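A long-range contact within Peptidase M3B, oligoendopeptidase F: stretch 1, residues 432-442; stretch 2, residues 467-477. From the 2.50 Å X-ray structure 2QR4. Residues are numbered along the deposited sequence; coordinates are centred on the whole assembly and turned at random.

Stretch 1, residues 432-442: FKGTVFRQTQF
Stretch 2 467-477: SYGKLNAKYYG

Two helices, 432-442 and 467-476, pack nearly antiparallel, their N-to-C directions 157° apart and their axes 10.9 Å apart at closest approach. Stretch 1 is helical throughout but widens into a pi-type turn at 433-438, where Arg438 N bonds to Lys433 O (3.0 Å). Stretch 2 is regular up to Tyr476; Gly477 then leaves helical geometry with phi 78°, a value that favours glycine. In the register, Gln441 and Tyr475 have the nearest CA atoms, 7.3 Å apart.

Gln441 is the centre of the contact, a knob among Tyr468, Leu471, Asn472 and Tyr475. With chi1 and chi2 both t (-172° and -175°) its chain is fully extended, so the amide crosses to the other helix, and chi3 of -14° orients it. There Gln441 NE2 donates to Asn472 OD1 at 2.8 Å, with an N-H...O angle of 162°; Asn472, t at chi1 with chi2 74°, brings its short amide to meet it. The bond satisfies one NE2 hydrogen of a buried polar side chain. The amide oxygen of Gln441 is also used: one water accepts from Arg438 NH2 (2.6 Å), donates to Gln441 OE1 (2.8 Å) and hydrogen-bonds Tyr476 OH (2.7 Å), Tyr476 being m at chi1 (-74°) with chi2 -81°. Arg438 CB points away, but an extended chain, t through chi3, carries its guanidinium back to this water.

The aliphatic part of Gln441 is covered as well. The CA-to-CB bond of Tyr475 points toward stretch 1, and with chi1 m at -90° and chi2 70° its broad aromatic face lies against Gln441 CB, 3.9 Å from the ring centroid in a CH-pi contact. Leu471 (t, p) supplies an apolar methyl beside these methylenes, CD2 4.0 Å from Gln441 CG. Tyr468 (t, chi2 88°) reaches Phe442 (m, chi2 -17°) edge to edge, Tyr468 OH 3.3 Å from Phe442 CE1. Together the stretches bury 478 Å².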

# COMPACT_ATOMS: atom_id res chain seq x y z
N PHE A 432 -10.18 -0.62 -33.70
CA PHE A 432 -11.18 0.31 -33.17
C PHE A 432 -11.83 -0.28 -31.89
O PHE A 432 -11.98 0.41 -30.89
CB PHE A 432 -12.23 0.58 -34.26
CG PHE A 432 -13.11 1.79 -34.00
CD1 PHE A 432 -14.00 1.81 -32.94
CD2 PHE A 432 -13.11 2.85 -34.89
CE1 PHE A 432 -14.84 2.89 -32.74
CE2 PHE A 432 -13.95 3.94 -34.70
CZ PHE A 432 -14.81 3.96 -33.62
N LYS A 433 -12.18 -1.56 -31.91
CA LYS A 433 -12.73 -2.18 -30.71
C LYS A 433 -11.79 -2.02 -29.49
O LYS A 433 -12.24 -1.72 -28.37
CB LYS A 433 -13.09 -3.66 -30.93
CG LYS A 433 -13.33 -4.47 -29.61
CD LYS A 433 -13.09 -5.97 -29.79
CE LYS A 433 -11.83 -6.47 -29.06
NZ LYS A 433 -11.96 -6.53 -27.55
N GLY A 434 -10.50 -2.22 -29.69
CA GLY A 434 -9.55 -2.19 -28.57
C GLY A 434 -9.18 -0.78 -28.11
O GLY A 434 -8.96 -0.54 -26.93
N THR A 435 -9.10 0.16 -29.05
CA THR A 435 -8.57 1.46 -28.72
C THR A 435 -9.65 2.46 -28.36
O THR A 435 -9.42 3.35 -27.55
CB THR A 435 -7.72 1.98 -29.86
OG1 THR A 435 -6.86 0.92 -30.29
CG2 THR A 435 -6.87 3.16 -29.41
N VAL A 436 -10.85 2.34 -28.92
CA VAL A 436 -11.91 3.23 -28.44
C VAL A 436 -12.85 2.62 -27.41
O VAL A 436 -12.95 3.16 -26.31
CB VAL A 436 -12.62 4.05 -29.55
CG1 VAL A 436 -12.36 3.47 -30.90
CG2 VAL A 436 -14.09 4.23 -29.25
N PHE A 437 -13.48 1.50 -27.75
CA PHE A 437 -14.47 0.90 -26.86
C PHE A 437 -13.86 0.38 -25.56
O PHE A 437 -14.31 0.72 -24.46
CB PHE A 437 -15.29 -0.20 -27.59
CG PHE A 437 -16.32 0.36 -28.52
CD1 PHE A 437 -17.44 1.02 -28.03
CD2 PHE A 437 -16.16 0.25 -29.91
CE1 PHE A 437 -18.40 1.57 -28.90
CE2 PHE A 437 -17.12 0.78 -30.79
CZ PHE A 437 -18.24 1.45 -30.28
N ARG A 438 -12.82 -0.44 -25.68
CA ARG A 438 -12.20 -1.06 -24.51
C ARG A 438 -11.49 -0.02 -23.60
O ARG A 438 -11.70 0.00 -22.38
CB ARG A 438 -11.27 -2.18 -24.96
CG ARG A 438 -10.55 -2.96 -23.87
CD ARG A 438 -10.11 -4.32 -24.43
NE ARG A 438 -9.09 -4.99 -23.62
CZ ARG A 438 -9.33 -5.63 -22.47
NH1 ARG A 438 -8.34 -6.20 -21.82
NH2 ARG A 438 -10.57 -5.71 -21.97
N GLN A 439 -10.70 0.86 -24.19
CA GLN A 439 -10.03 1.88 -23.39
C GLN A 439 -11.04 2.82 -22.76
O GLN A 439 -10.89 3.25 -21.61
CB GLN A 439 -8.99 2.63 -24.21
CG GLN A 439 -7.91 1.72 -24.81
CD GLN A 439 -7.31 0.74 -23.79
OE1 GLN A 439 -7.16 -0.45 -24.07
NE2 GLN A 439 -6.95 1.23 -22.61
N THR A 440 -12.10 3.13 -23.49
CA THR A 440 -13.13 3.98 -22.92
C THR A 440 -13.89 3.28 -21.79
O THR A 440 -14.24 3.91 -20.80
CB THR A 440 -14.07 4.49 -23.99
OG1 THR A 440 -13.30 5.30 -24.88
CG2 THR A 440 -15.18 5.33 -23.37
N GLN A 441 -14.13 1.97 -21.95
CA GLN A 441 -14.70 1.16 -20.88
C GLN A 441 -13.86 1.35 -19.61
O GLN A 441 -14.39 1.62 -18.52
CB GLN A 441 -14.70 -0.33 -21.28
CG GLN A 441 -15.46 -1.27 -20.29
CD GLN A 441 -15.34 -2.74 -20.67
OE1 GLN A 441 -14.92 -3.08 -21.78
NE2 GLN A 441 -15.67 -3.62 -19.74
N PHE A 442 -12.54 1.22 -19.76
CA PHE A 442 -11.60 1.39 -18.67
C PHE A 442 -11.70 2.80 -18.12
O PHE A 442 -11.71 2.99 -16.91
CB PHE A 442 -10.15 1.10 -19.13
CG PHE A 442 -9.88 -0.35 -19.48
CD1 PHE A 442 -10.74 -1.36 -19.07
CD2 PHE A 442 -8.73 -0.71 -20.18
CE1 PHE A 442 -10.48 -2.69 -19.39
CE2 PHE A 442 -8.46 -2.04 -20.49
CZ PHE A 442 -9.34 -3.04 -20.09
N SER A 467 -19.79 -4.25 -10.19
CA SER A 467 -19.85 -3.04 -10.99
C SER A 467 -19.17 -3.28 -12.33
O SER A 467 -19.72 -2.95 -13.38
CB SER A 467 -19.17 -1.90 -10.24
OG SER A 467 -19.97 -1.51 -9.15
N TYR A 468 -17.98 -3.87 -12.29
CA TYR A 468 -17.25 -4.15 -13.52
C TYR A 468 -17.98 -5.14 -14.40
O TYR A 468 -18.11 -4.94 -15.61
CB TYR A 468 -15.83 -4.64 -13.22
CG TYR A 468 -14.97 -4.67 -14.45
CD1 TYR A 468 -14.24 -3.56 -14.83
CD2 TYR A 468 -14.90 -5.80 -15.24
CE1 TYR A 468 -13.46 -3.57 -15.96
CE2 TYR A 468 -14.11 -5.83 -16.37
CZ TYR A 468 -13.40 -4.71 -16.73
OH TYR A 468 -12.63 -4.75 -17.87
N GLY A 469 -18.48 -6.22 -13.80
CA GLY A 469 -19.35 -7.14 -14.54
C GLY A 469 -20.48 -6.45 -15.29
O GLY A 469 -20.74 -6.76 -16.46
N LYS A 470 -21.15 -5.50 -14.64
CA LYS A 470 -22.29 -4.83 -15.29
C LYS A 470 -21.86 -3.95 -16.45
O LYS A 470 -22.50 -3.93 -17.50
CB LYS A 470 -23.10 -4.01 -14.28
CG LYS A 470 -24.06 -4.85 -13.48
CD LYS A 470 -24.43 -4.22 -12.14
CE LYS A 470 -25.27 -5.21 -11.33
NZ LYS A 470 -26.11 -4.52 -10.32
N LEU A 471 -20.75 -3.23 -16.25
CA LEU A 471 -20.24 -2.30 -17.26
C LEU A 471 -19.79 -3.11 -18.48
O LEU A 471 -20.03 -2.71 -19.62
CB LEU A 471 -19.06 -1.51 -16.68
CG LEU A 471 -18.40 -0.42 -17.52
CD1 LEU A 471 -19.34 0.75 -17.73
CD2 LEU A 471 -17.11 0.06 -16.87
N ASN A 472 -19.19 -4.26 -18.23
CA ASN A 472 -18.74 -5.11 -19.32
C ASN A 472 -19.92 -5.57 -20.19
O ASN A 472 -19.82 -5.55 -21.42
CB ASN A 472 -17.98 -6.33 -18.78
CG ASN A 472 -17.06 -6.93 -19.83
OD1 ASN A 472 -16.01 -6.38 -20.15
ND2 ASN A 472 -17.44 -8.07 -20.36
N ALA A 473 -21.02 -5.94 -19.55
CA ALA A 473 -22.20 -6.45 -20.24
C ALA A 473 -22.86 -5.34 -21.03
O ALA A 473 -23.37 -5.57 -22.13
CB ALA A 473 -23.20 -7.06 -19.24
N LYS A 474 -22.86 -4.13 -20.46
CA LYS A 474 -23.38 -2.94 -21.14
C LYS A 474 -22.59 -2.69 -22.43
O LYS A 474 -23.16 -2.39 -23.47
CB LYS A 474 -23.27 -1.71 -20.22
CG LYS A 474 -23.86 -0.41 -20.81
CD LYS A 474 -23.79 0.80 -19.85
CE LYS A 474 -22.42 1.49 -19.93
NZ LYS A 474 -22.34 2.82 -19.23
N TYR A 475 -21.27 -2.80 -22.34
CA TYR A 475 -20.42 -2.59 -23.49
C TYR A 475 -20.55 -3.70 -24.53
O TYR A 475 -20.76 -3.44 -25.69
CB TYR A 475 -18.97 -2.41 -23.05
CG TYR A 475 -18.62 -0.97 -22.79
CD1 TYR A 475 -19.14 -0.31 -21.70
CD2 TYR A 475 -17.78 -0.26 -23.65
CE1 TYR A 475 -18.85 1.01 -21.45
CE2 TYR A 475 -17.46 1.06 -23.41
CZ TYR A 475 -18.01 1.69 -22.30
OH TYR A 475 -17.74 3.01 -22.03
N TYR A 476 -20.46 -4.95 -24.12
CA TYR A 476 -20.44 -6.00 -25.12
C TYR A 476 -21.80 -6.43 -25.64
O TYR A 476 -21.89 -6.94 -26.75
CB TYR A 476 -19.61 -7.18 -24.63
CG TYR A 476 -18.14 -6.84 -24.68
CD1 TYR A 476 -17.42 -6.94 -25.88
CD2 TYR A 476 -17.48 -6.38 -23.56
CE1 TYR A 476 -16.07 -6.63 -25.92
CE2 TYR A 476 -16.13 -6.06 -23.60
CZ TYR A 476 -15.44 -6.19 -24.77
OH TYR A 476 -14.11 -5.87 -24.79
N GLY A 477 -22.85 -6.21 -24.85
CA GLY A 477 -24.19 -6.55 -25.30
C GLY A 477 -24.52 -8.03 -25.21
O GLY A 477 -23.71 -8.82 -24.75
O HOH W 1 -12.96 -4.97 -22.53